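PDB 5C1E: pectinesterase from Aspergillus niger, which hydrolyses the methyl esters of pectin's polygalacturonate backbone, releasing methanol, and probably helps to macerate plant tissue. Local coordinates for residues A[49-54]-A[94-99]; A[55-60]-A[99-104]; A[217-222]-A[243-248]. All blocks are in the same frame, centred on the assembly; numbering follows the deposited sequence. Where two conformers were deposited one is given.

Contact 1 (A[49-54]-A[94-99]); sequences LTIDYA and VNVVSD
Ser98 OG donates its hydrogen to Tyr53 O over 2.6 Å, tying together the turns that follow strands 49-51 and 94-96. The hydroxyl lies in the plane of the Tyr53 carbonyl, on a lone pair, and is placed there because OG stands anti to the backbone N of Ser98 (chi1 175°). Before the turns the two backbones run as a parallel ladder. Asn95 N bonds to Leu49 O, Ile51 N to Asn95 O at 2.7 Å, and Val97 N to Ile51 O at 2.9 Å. The middle bond is nearly straight, 169° at the hydrogen; the outer two are more bent. Val94 CA and Thr50 CA add C-H contacts to Leu49 O and Asn95 O.

On the face shared by Leu49, Ile51, Val94 and Val96 the contact is wholly aliphatic. Ile51 CG1 reaches across to Val94 CG1 at 4.0 Å and lies 4.2 Å from Val96 CG2. The opposite face carries Thr50 and Asn95, side by side and pointing the same way. Just beyond the strands, Val97 CG2 rests 3.4 Å from Ile51 O and 3.6 Å from Asp52 CB.

These are successive coils of a parallel beta-helix: strand 94-96 passes the ladder on to strand 121-124, whereas 49-51 is an outermost strand of its sheet. Helix 22-29 packs on the aliphatic face, with Leu26 against both Leu49 and Ile51, and Phe101 meets Ile51 and Val96 there. Tyr53 is held at its far end by a hydrogen bond from OH to Ser34 O. The buried Ser98 hydroxyl thus has its proton committed to a carbonyl, while the apolar side chains meet only by van der Waals packing, so between 49-54 and 94-99 the directional bonds are the three rungs and that serine.

Contact 2 (A[55-60]-A[99-104]); sequences GNLTLY and DGFSMY. With NAG (2-acetamido-2-deoxy-beta-D-glucopyranose), chain B.
Leu57 O is gripped by Ser102 N at 3.1 Å and by water 3, with Phe101 CA adding a C-H contact. Two neighbouring coils of the parallel beta-helix meet here, strand 57-61 beside strand 102-104, and the ladder continues through Leu59 N to Ser102 O and Tyr104 N to Leu59 O. Water 3 also donates to Gly100 O over 2.6 Å and accepts from Thr58 OG1 and Ser102 OG, using both its protons and taking two. Another, water 1, spans the coils further back, donating to Gly55 O and Asp99 O and accepting from Leu57 N.

On the interior side Leu57 CD2 touches Phe101 CE1 at 3.8 Å, and Leu59 CD2 lies alongside Met103 SD at 3.9 Å. On the other face Thr58 CG2, anti to the backbone N (chi1 to OG1 -59°), comes to the edge of the Tyr104 ring, 3.6 Å from CE1, and sits over a face of Tyr60, toward its rim. The Tyr60 and Tyr104 rings are near parallel, at 29°, but slid apart. N-acetylglucosamine is attached at Asn56, beside the turn. Tyr104 OH bonds to Asp296 OD2, and water 4 donates to Tyr104 OH at 3.3 Å.

Contact 3 (A[217-222]-A[243-248]); sequences VYLGRP and KGWTTM. With ACT (acetate ion), chain M.
Leu219 CB sits over the six-membered ring of Trp245, 3.6 Å from its centroid and only 3° off the normal, in the tightly packed half. Gly220 N comes within 3.3 Å of Trp245 CE3. Leu219 N donates to Gly244 O at 2.7 Å, and Thr246 N to Gly220 O in a bond of 171° at the hydrogen. Thr246 CB stands above the centre of the Tyr218 ring, the two side chains crossing at about a right angle.

Here a loop lies against the last strand, 217-220, of one sheet of the parallel beta-helix, where Leu219 to Pro222 belong to the Leu-Gly-Arg-Pro-Trp signature of pectinesterases. Arg221 NE forms a salt bridge with Asp161, the predicted active-site residue, while Trp245 NE1 bonds to Glu274.

Water and acetate mark the more exposed side. Lys243 NZ reaches Tyr218 OH in a loose, weak bond of 3.4 Å. Arg221 has CG between its backbone N and carbonyl carbon (chi1 62°), and Met248 lays SD over one face of the guanidinium, 3.5 Å above the plane and toward its rim. Arg221 NH1 binds an acetate ion, probably from the crystallisation liquor, through its O at 3.0 Å, and donates to water 5, which donates on to Thr247 O over 2.7 Å.

In the fold
Contacts 1 and 2 join the same two coils of the beta-helix at consecutive strands: 49-51 runs on to 57-61, and 94-96 to 102-104. They share Asp99 and touch in the interior, where Val96 CG1 lies 3.7 Å from Phe101 CD2 and Ile51 CG2 lies 3.7 Å from Leu57 CD2. Contact 3 sits on the opposite side of the chain's centre, its centre about 31 Å from that of contact 1 and 33 Å from that of contact 2, yet contacts 1 and 3 reach opposite outermost strands of one sheet. Contact 3 alone borders the predicted active site, the side chain of Arg221 being about 3 Å from that of Asp161, whereas contact 2 carries the glycan.

Contact 1 (A[49-54]-A[94-99])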
loop_
_atom_site.group_PDB
_atom_site.type_symbol
_atom_site.label_atom_id
_atom_site.label_comp_id
_atom_site.label_asym_id
_atom_site.label_seq_id
_atom_site.Cartn_x
_atom_site.Cartn_y
_atom_site.Cartn_z
ATOM N N LEU A 49 4.616 -8.536 12.947
ATOM C CA LEU A 49 5.512 -9.396 12.173
ATOM C C LEU A 49 6.599 -8.621 11.449
ATOM O O LEU A 49 6.370 -7.515 10.962
ATOM C CB LEU A 49 4.695 -10.168 11.139
ATOM C CG LEU A 49 3.554 -11.000 11.708
ATOM C CD1 LEU A 49 2.712 -11.558 10.578
ATOM C CD2 LEU A 49 4.114 -12.104 12.591
ATOM N N THR A 50 7.792 -9.202 11.385
ATOM C CA THR A 50 8.844 -8.701 10.505
ATOM C C THR A 50 9.131 -9.794 9.500
ATOM O O THR A 50 9.422 -10.933 9.897
ATOM C CB THR A 50 10.117 -8.318 11.279
ATOM O OG1 THR A 50 9.797 -7.252 12.182
ATOM C CG2 THR A 50 11.221 -7.859 10.322
ATOM N N ILE A 51 9.020 -9.467 8.219
ATOM C CA ILE A 51 9.260 -10.433 7.138
ATOM C C ILE A 51 10.667 -10.195 6.583
ATOM O O ILE A 51 10.887 -9.249 5.811
ATOM C CB ILE A 51 8.272 -10.293 5.968
ATOM C CG1 ILE A 51 6.813 -10.185 6.432
ATOM C CG2 ILE A 51 8.424 -11.457 4.988
ATOM C CD1 ILE A 51 6.273 -11.344 7.212
ATOM N N ASP A 52 11.620 -11.037 6.983
ATOM C CA ASP A 52 13.015 -10.859 6.568
ATOM C C ASP A 52 13.627 -12.113 5.954
ATOM O O ASP A 52 14.835 -12.236 5.896
ATOM C CB ASP A 52 13.866 -10.373 7.752
ATOM C CG ASP A 52 13.846 -11.345 8.920
ATOM O OD1 ASP A 52 13.343 -12.482 8.743
ATOM O OD2 ASP A 52 14.322 -10.965 10.008
ATOM N N TYR A 53 12.792 -13.025 5.476
ATOM C CA TYR A 53 13.259 -14.265 4.872
ATOM C C TYR A 53 14.230 -13.970 3.717
ATOM O O TYR A 53 14.006 -13.041 2.915
ATOM C CB TYR A 53 12.038 -15.050 4.383
ATOM C CG TYR A 53 12.346 -16.402 3.795
ATOM C CD1 TYR A 53 12.940 -17.401 4.573
ATOM C CD2 TYR A 53 12.041 -16.687 2.474
ATOM C CE1 TYR A 53 13.223 -18.644 4.028
ATOM C CE2 TYR A 53 12.325 -17.926 1.919
ATOM C CZ TYR A 53 12.922 -18.901 2.709
ATOM O OH TYR A 53 13.213 -20.152 2.188
ATOM N N ALA A 54 15.307 -14.758 3.637
ATOM C CA ALA A 54 16.354 -14.554 2.637
ATOM C C ALA A 54 15.930 -14.944 1.232
ATOM O O ALA A 54 16.411 -14.389 0.264
ATOM C CB ALA A 54 17.623 -15.304 3.034
ATOM N N VAL A 94 2.958 -5.122 10.147
ATOM C CA VAL A 94 3.820 -5.966 9.293
ATOM C C VAL A 94 4.944 -5.124 8.679
ATOM O O VAL A 94 4.693 -4.063 8.081
ATOM C CB VAL A 94 3.047 -6.642 8.148
ATOM C CG1 VAL A 94 4.003 -7.432 7.269
ATOM C CG2 VAL A 94 1.970 -7.573 8.675
ATOM N N ASN A 95 6.178 -5.607 8.835
ATOM C CA ASN A 95 7.365 -4.916 8.361
ATOM C C ASN A 95 8.041 -5.794 7.326
ATOM O O ASN A 95 8.614 -6.814 7.673
ATOM C CB ASN A 95 8.311 -4.622 9.547
ATOM C CG ASN A 95 9.582 -3.895 9.144
ATOM O OD1 ASN A 95 9.756 -3.481 7.995
ATOM N ND2 ASN A 95 10.481 -3.711 10.113
ATOM N N VAL A 96 7.954 -5.416 6.056
ATOM C CA VAL A 96 8.516 -6.240 4.986
ATOM C C VAL A 96 9.887 -5.726 4.575
ATOM O O VAL A 96 10.010 -4.668 3.935
ATOM C CB VAL A 96 7.606 -6.279 3.757
ATOM C CG1 VAL A 96 8.176 -7.220 2.713
ATOM C CG2 VAL A 96 6.206 -6.731 4.139
ATOM N N VAL A 97 10.913 -6.486 4.921
ATOM C CA VAL A 97 12.284 -6.166 4.510
ATOM C C VAL A 97 12.901 -7.280 3.652
ATOM O O VAL A 97 14.128 -7.406 3.539
ATOM C CB VAL A 97 13.172 -5.822 5.716
ATOM C CG1 VAL A 97 12.658 -4.572 6.394
ATOM C CG2 VAL A 97 13.265 -6.989 6.693
ATOM N N SER A 98 12.052 -8.050 2.982
ATOM C CA SER A 98 12.515 -9.191 2.203
ATOM C C SER A 98 12.244 -8.937 0.717
ATOM O O SER A 98 11.075 -8.879 0.285
ATOM C CB SER A 98 11.794 -10.454 2.699
ATOM O OG SER A 98 12.101 -11.598 1.925
ATOM N N ASP A 99 13.310 -8.812 -0.079
ATOM C CA ASP A 99 13.141 -8.667 -1.523
ATOM C C ASP A 99 12.239 -9.756 -2.119
ATOM O O ASP A 99 12.298 -10.921 -1.728
ATOM C CB ASP A 99 14.481 -8.702 -2.257
ATOM C CG ASP A 99 15.301 -7.432 -2.075
ATOM O OD1 ASP A 99 14.794 -6.375 -1.639
ATOM O OD2 ASP A 99 16.496 -7.506 -2.405
#

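Contact 2 (A[55-60]-A[99-104])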
loop_
_atom_site.group_PDB
_atom_site.type_symbol
_atom_site.label_atom_id
_atom_site.label_comp_id
_atom_site.label_asym_id
_atom_site.label_seq_id
_atom_site.Cartn_x
_atom_site.Cartn_y
_atom_site.Cartn_z
ATOM N N GLY A 55 15.044 -15.921 1.118
ATOM C CA GLY A 55 14.549 -16.341 -0.176
ATOM C C GLY A 55 13.302 -15.583 -0.619
ATOM O O GLY A 55 12.886 -14.616 0.015
ATOM N N ASN A 56 12.718 -16.008 -1.734
ATOM C CA ASN A 56 11.490 -15.400 -2.229
ATOM C C ASN A 56 10.284 -16.040 -1.555
ATOM O O ASN A 56 9.993 -17.214 -1.772
ATOM C CB ASN A 56 11.380 -15.532 -3.743
ATOM C CG ASN A 56 12.052 -14.385 -4.477
ATOM O OD1 ASN A 56 12.684 -13.508 -3.866
ATOM N ND2 ASN A 56 11.989 -15.041 -5.870
ATOM N N LEU A 57 9.612 -15.259 -0.717
ATOM C CA LEU A 57 8.463 -15.729 0.069
ATOM C C LEU A 57 7.183 -15.212 -0.551
ATOM O O LEU A 57 7.116 -14.040 -0.964
ATOM C CB LEU A 57 8.564 -15.241 1.513
ATOM C CG LEU A 57 7.403 -15.545 2.451
ATOM C CD1 LEU A 57 7.308 -17.044 2.680
ATOM C CD2 LEU A 57 7.571 -14.836 3.777
ATOM N N THR A 58 6.189 -16.098 -0.629
ATOM C CA THR A 58 4.804 -15.725 -0.948
ATOM C C THR A 58 3.884 -16.091 0.210
ATOM O O THR A 58 3.912 -17.234 0.711
ATOM C CB THR A 58 4.324 -16.411 -2.243
ATOM O OG1 THR A 58 5.192 -16.026 -3.298
ATOM C CG2 THR A 58 2.896 -15.983 -2.591
ATOM N N LEU A 59 3.081 -15.117 0.655
ATOM C CA LEU A 59 2.078 -15.342 1.682
ATOM C C LEU A 59 0.673 -15.272 1.063
ATOM O O LEU A 59 0.318 -14.256 0.460
ATOM C CB LEU A 59 2.242 -14.278 2.757
ATOM C CG LEU A 59 1.483 -14.343 4.076
ATOM C CD1 LEU A 59 1.732 -15.614 4.888
ATOM C CD2 LEU A 59 1.923 -13.128 4.879
ATOM N N TYR A 60 -0.096 -16.356 1.186
ATOM C CA TYR A 60 -1.425 -16.449 0.600
ATOM C C TYR A 60 -2.469 -16.502 1.673
ATOM O O TYR A 60 -2.355 -17.298 2.596
ATOM C CB TYR A 60 -1.591 -17.757 -0.156
ATOM C CG TYR A 60 -0.714 -17.976 -1.343
ATOM C CD1 TYR A 60 -0.958 -17.317 -2.534
ATOM C CD2 TYR A 60 0.323 -18.892 -1.298
ATOM C CE1 TYR A 60 -0.178 -17.558 -3.660
ATOM C CE2 TYR A 60 1.103 -19.132 -2.414
ATOM C CZ TYR A 60 0.842 -18.465 -3.595
ATOM O OH TYR A 60 1.633 -18.698 -4.692
ATOM N N ASP A 99 13.310 -8.812 -0.079
ATOM C CA ASP A 99 13.141 -8.667 -1.523
ATOM C C ASP A 99 12.239 -9.756 -2.119
ATOM O O ASP A 99 12.298 -10.921 -1.728
ATOM C CB ASP A 99 14.481 -8.702 -2.257
ATOM C CG ASP A 99 15.301 -7.432 -2.075
ATOM O OD1 ASP A 99 14.794 -6.375 -1.639
ATOM O OD2 ASP A 99 16.496 -7.506 -2.405
ATOM N N GLY A 100 11.407 -9.358 -3.070
ATOM C CA GLY A 100 10.625 -10.310 -3.855
ATOM C C GLY A 100 9.409 -10.870 -3.149
ATOM O O GLY A 100 8.743 -11.753 -3.682
ATOM N N PHE A 101 9.119 -10.375 -1.945
ATOM C CA PHE A 101 7.951 -10.826 -1.193
ATOM C C PHE A 101 6.660 -10.546 -1.985
ATOM O O PHE A 101 6.521 -9.488 -2.626
ATOM C CB PHE A 101 7.908 -10.105 0.162
ATOM C CG PHE A 101 6.703 -10.425 0.999
ATOM C CD1 PHE A 101 6.570 -11.667 1.612
ATOM C CD2 PHE A 101 5.713 -9.463 1.218
ATOM C CE1 PHE A 101 5.469 -11.949 2.410
ATOM C CE2 PHE A 101 4.623 -9.735 2.018
ATOM C CZ PHE A 101 4.492 -10.989 2.609
ATOM N N SER A 102 5.733 -11.498 -1.938
ATOM C CA SER A 102 4.395 -11.313 -2.509
ATOM C C SER A 102 3.359 -11.684 -1.475
ATOM O O SER A 102 3.541 -12.662 -0.743
ATOM C CB SER A 102 4.212 -12.172 -3.751
ATOM O OG SER A 102 5.208 -11.890 -4.691
ATOM N N MET A 103 2.271 -10.920 -1.408
ATOM C CA MET A 103 1.194 -11.229 -0.481
ATOM C C MET A 103 -0.137 -11.165 -1.235
ATOM O O MET A 103 -0.360 -10.249 -2.035
ATOM C CB MET A 103 1.222 -10.282 0.720
ATOM C CG MET A 103 0.233 -10.658 1.814
ATOM S SD MET A 103 0.540 -9.767 3.349
ATOM C CE MET A 103 -0.175 -8.171 3.010
ATOM N N TYR A 104 -0.978 -12.170 -1.012
ATOM C CA TYR A 104 -2.257 -12.312 -1.700
ATOM C C TYR A 104 -3.377 -12.446 -0.705
ATOM O O TYR A 104 -3.357 -13.346 0.148
ATOM C CB TYR A 104 -2.293 -13.575 -2.583
ATOM C CG TYR A 104 -1.377 -13.571 -3.772
ATOM C CD1 TYR A 104 -0.032 -13.892 -3.627
ATOM C CD2 TYR A 104 -1.845 -13.247 -5.059
ATOM C CE1 TYR A 104 0.814 -13.886 -4.703
ATOM C CE2 TYR A 104 -0.993 -13.276 -6.154
ATOM C CZ TYR A 104 0.333 -13.602 -5.956
ATOM O OH TYR A 104 1.228 -13.617 -6.977
HETATM C C1 NAG B . 13.686 -14.365 -6.934
HETATM C C2 NAG B . 13.908 -15.478 -7.944
HETATM C C3 NAG B . 14.346 -14.790 -9.233
HETATM C C4 NAG B . 13.305 -13.729 -9.648
HETATM C C5 NAG B . 12.822 -12.853 -8.475
HETATM C C6 NAG B . 11.572 -12.051 -8.808
HETATM C C7 NAG B . 14.496 -17.729 -7.087
HETATM C C8 NAG B . 15.564 -18.639 -6.542
HETATM N N2 NAG B . 14.839 -16.473 -7.413
HETATM O O3 NAG B . 14.538 -15.757 -10.250
HETATM O O4 NAG B . 13.829 -12.890 -10.667
HETATM O O5 NAG B . 12.538 -13.640 -7.340
HETATM O O6 NAG B . 11.275 -11.179 -7.733
HETATM O O7 NAG B . 13.360 -18.181 -7.211
HETATM O O HOH W 1 10.479 -12.527 -0.178
HETATM O O HOH W 2 14.313 -12.126 -0.206
HETATM O O HOH W 3 7.198 -13.860 -4.068
HETATM O O HOH W 4 2.119 -16.753 -7.007
#

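Contact 3 (A[217-222]-A[243-248])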
loop_
_atom_site.group_PDB
_atom_site.type_symbol
_atom_site.label_atom_id
_atom_site.label_comp_id
_atom_site.label_asym_id
_atom_site.label_seq_id
_atom_site.Cartn_x
_atom_site.Cartn_y
_atom_site.Cartn_z
ATOM N N VAL A 217 -10.222 16.325 1.128
ATOM C CA VAL A 217 -9.118 15.391 0.916
ATOM C C VAL A 217 -8.217 15.946 -0.182
ATOM O O VAL A 217 -8.691 16.496 -1.184
ATOM C CB VAL A 217 -9.628 13.957 0.602
ATOM C CG1 VAL A 217 -8.487 13.001 0.298
ATOM C CG2 VAL A 217 -10.423 13.409 1.779
ATOM N N TYR A 218 -6.916 15.801 0.013
ATOM C CA TYR A 218 -5.939 16.188 -0.992
ATOM C C TYR A 218 -5.260 14.968 -1.580
ATOM O O TYR A 218 -5.084 13.945 -0.916
ATOM C CB TYR A 218 -4.890 17.120 -0.374
ATOM C CG TYR A 218 -5.473 18.442 0.093
ATOM C CD1 TYR A 218 -5.598 19.513 -0.774
ATOM C CD2 TYR A 218 -5.894 18.605 1.403
ATOM C CE1 TYR A 218 -6.133 20.729 -0.350
ATOM C CE2 TYR A 218 -6.429 19.807 1.843
ATOM C CZ TYR A 218 -6.543 20.866 0.965
ATOM O OH TYR A 218 -7.075 22.052 1.413
ATOM N N LEU A 219 -4.897 15.077 -2.845
ATOM C CA LEU A 219 -4.229 14.007 -3.551
ATOM C C LEU A 219 -2.859 13.739 -2.913
ATOM O O LEU A 219 -2.358 12.601 -2.897
ATOM C CB LEU A 219 -4.076 14.393 -5.022
ATOM C CG LEU A 219 -5.378 14.553 -5.816
ATOM C CD1 LEU A 219 -5.074 15.207 -7.154
ATOM C CD2 LEU A 219 -6.093 13.216 -6.003
ATOM N N GLY A 220 -2.267 14.789 -2.365
ATOM C CA GLY A 220 -1.003 14.636 -1.692
ATOM C C GLY A 220 -0.427 15.920 -1.146
ATOM O O GLY A 220 -0.943 17.030 -1.398
ATOM N N ARG A 221 0.633 15.736 -0.371
ATOM C CA ARG A 221 1.497 16.826 0.041
ATOM C C ARG A 221 2.937 16.310 0.111
ATOM O O ARG A 221 3.159 15.096 0.236
ATOM C CB ARG A 221 1.013 17.431 1.355
ATOM C CG ARG A 221 1.017 16.456 2.525
ATOM C CD ARG A 221 0.459 17.123 3.769
ATOM N NE ARG A 221 0.693 16.307 4.951
ATOM C CZ ARG A 221 0.821 16.791 6.187
ATOM N NH1 ARG A 221 0.741 18.093 6.401
ATOM N NH2 ARG A 221 1.046 15.976 7.203
ATOM N N PRO A 222 3.921 17.211 0.008
ATOM C CA PRO A 222 5.308 16.740 -0.122
ATOM C C PRO A 222 6.008 16.537 1.218
ATOM O O PRO A 222 6.350 17.513 1.903
ATOM C CB PRO A 222 5.982 17.843 -0.931
ATOM C CG PRO A 222 5.183 19.067 -0.670
ATOM C CD PRO A 222 3.780 18.643 -0.325
ATOM N N LYS A 243 -8.165 22.507 -5.062
ATOM C CA LYS A 243 -6.719 22.759 -5.202
ATOM C C LYS A 243 -5.906 21.482 -5.499
ATOM O O LYS A 243 -4.778 21.562 -5.999
ATOM C CB LYS A 243 -6.179 23.494 -3.980
ATOM C CG LYS A 243 -6.862 24.834 -3.725
ATOM C CD LYS A 243 -6.226 25.635 -2.598
ATOM C CE LYS A 243 -6.208 24.909 -1.251
ATOM N NZ LYS A 243 -7.557 24.663 -0.671
ATOM N N GLY A 244 -6.468 20.323 -5.155
ATOM C CA GLY A 244 -5.881 19.024 -5.467
ATOM C C GLY A 244 -4.764 18.620 -4.518
ATOM O O GLY A 244 -4.785 17.526 -3.941
ATOM N N TRP A 245 -3.771 19.484 -4.384
ATOM C CA TRP A 245 -2.600 19.195 -3.581
ATOM C C TRP A 245 -2.411 20.256 -2.501
ATOM O O TRP A 245 -2.888 21.390 -2.647
ATOM C CB TRP A 245 -1.375 19.127 -4.473
ATOM C CG TRP A 245 -1.542 18.246 -5.680
ATOM C CD1 TRP A 245 -2.079 18.598 -6.884
ATOM C CD2 TRP A 245 -1.175 16.864 -5.798
ATOM N NE1 TRP A 245 -2.068 17.521 -7.743
ATOM C CE2 TRP A 245 -1.531 16.444 -7.096
ATOM C CE3 TRP A 245 -0.590 15.944 -4.935
ATOM C CZ2 TRP A 245 -1.276 15.161 -7.558
ATOM C CZ3 TRP A 245 -0.363 14.668 -5.377
ATOM C CH2 TRP A 245 -0.692 14.282 -6.681
ATOM N N THR A 246 -1.729 19.896 -1.414
ATOM C CA THR A 246 -1.461 20.856 -0.342
ATOM C C THR A 246 0.029 20.826 0.053
ATOM O O THR A 246 0.845 20.120 -0.558
ATOM C CB THR A 246 -2.419 20.654 0.859
ATOM O OG1 THR A 246 -2.338 21.769 1.758
ATOM C CG2 THR A 246 -2.126 19.363 1.612
ATOM N N THR A 247 0.372 21.602 1.072
ATOM C CA THR A 247 1.771 21.843 1.423
ATOM C C THR A 247 2.229 21.037 2.631
ATOM O O THR A 247 1.406 20.559 3.445
ATOM C CB THR A 247 1.950 23.310 1.774
ATOM O OG1 THR A 247 1.080 23.596 2.878
ATOM C CG2 THR A 247 1.598 24.194 0.578
ATOM N N MET A 248 3.545 20.871 2.736
ATOM C CA MET A 248 4.162 20.227 3.892
ATOM C C MET A 248 5.625 20.686 3.998
ATOM O O MET A 248 5.895 21.612 4.739
ATOM C CB MET A 248 4.037 18.695 3.850
ATOM C CG MET A 248 4.444 18.018 5.158
ATOM S SD MET A 248 4.232 16.219 5.107
ATOM C CE MET A 248 4.459 15.790 6.827
HETATM C C ACT M . 3.426 19.556 8.515
HETATM O O ACT M . 2.219 19.297 8.743
HETATM O OXT ACT M . 3.788 20.553 7.843
HETATM C CH3 ACT M . 4.477 18.636 9.065
HETATM O O HOH W 5 -0.680 20.321 5.160
#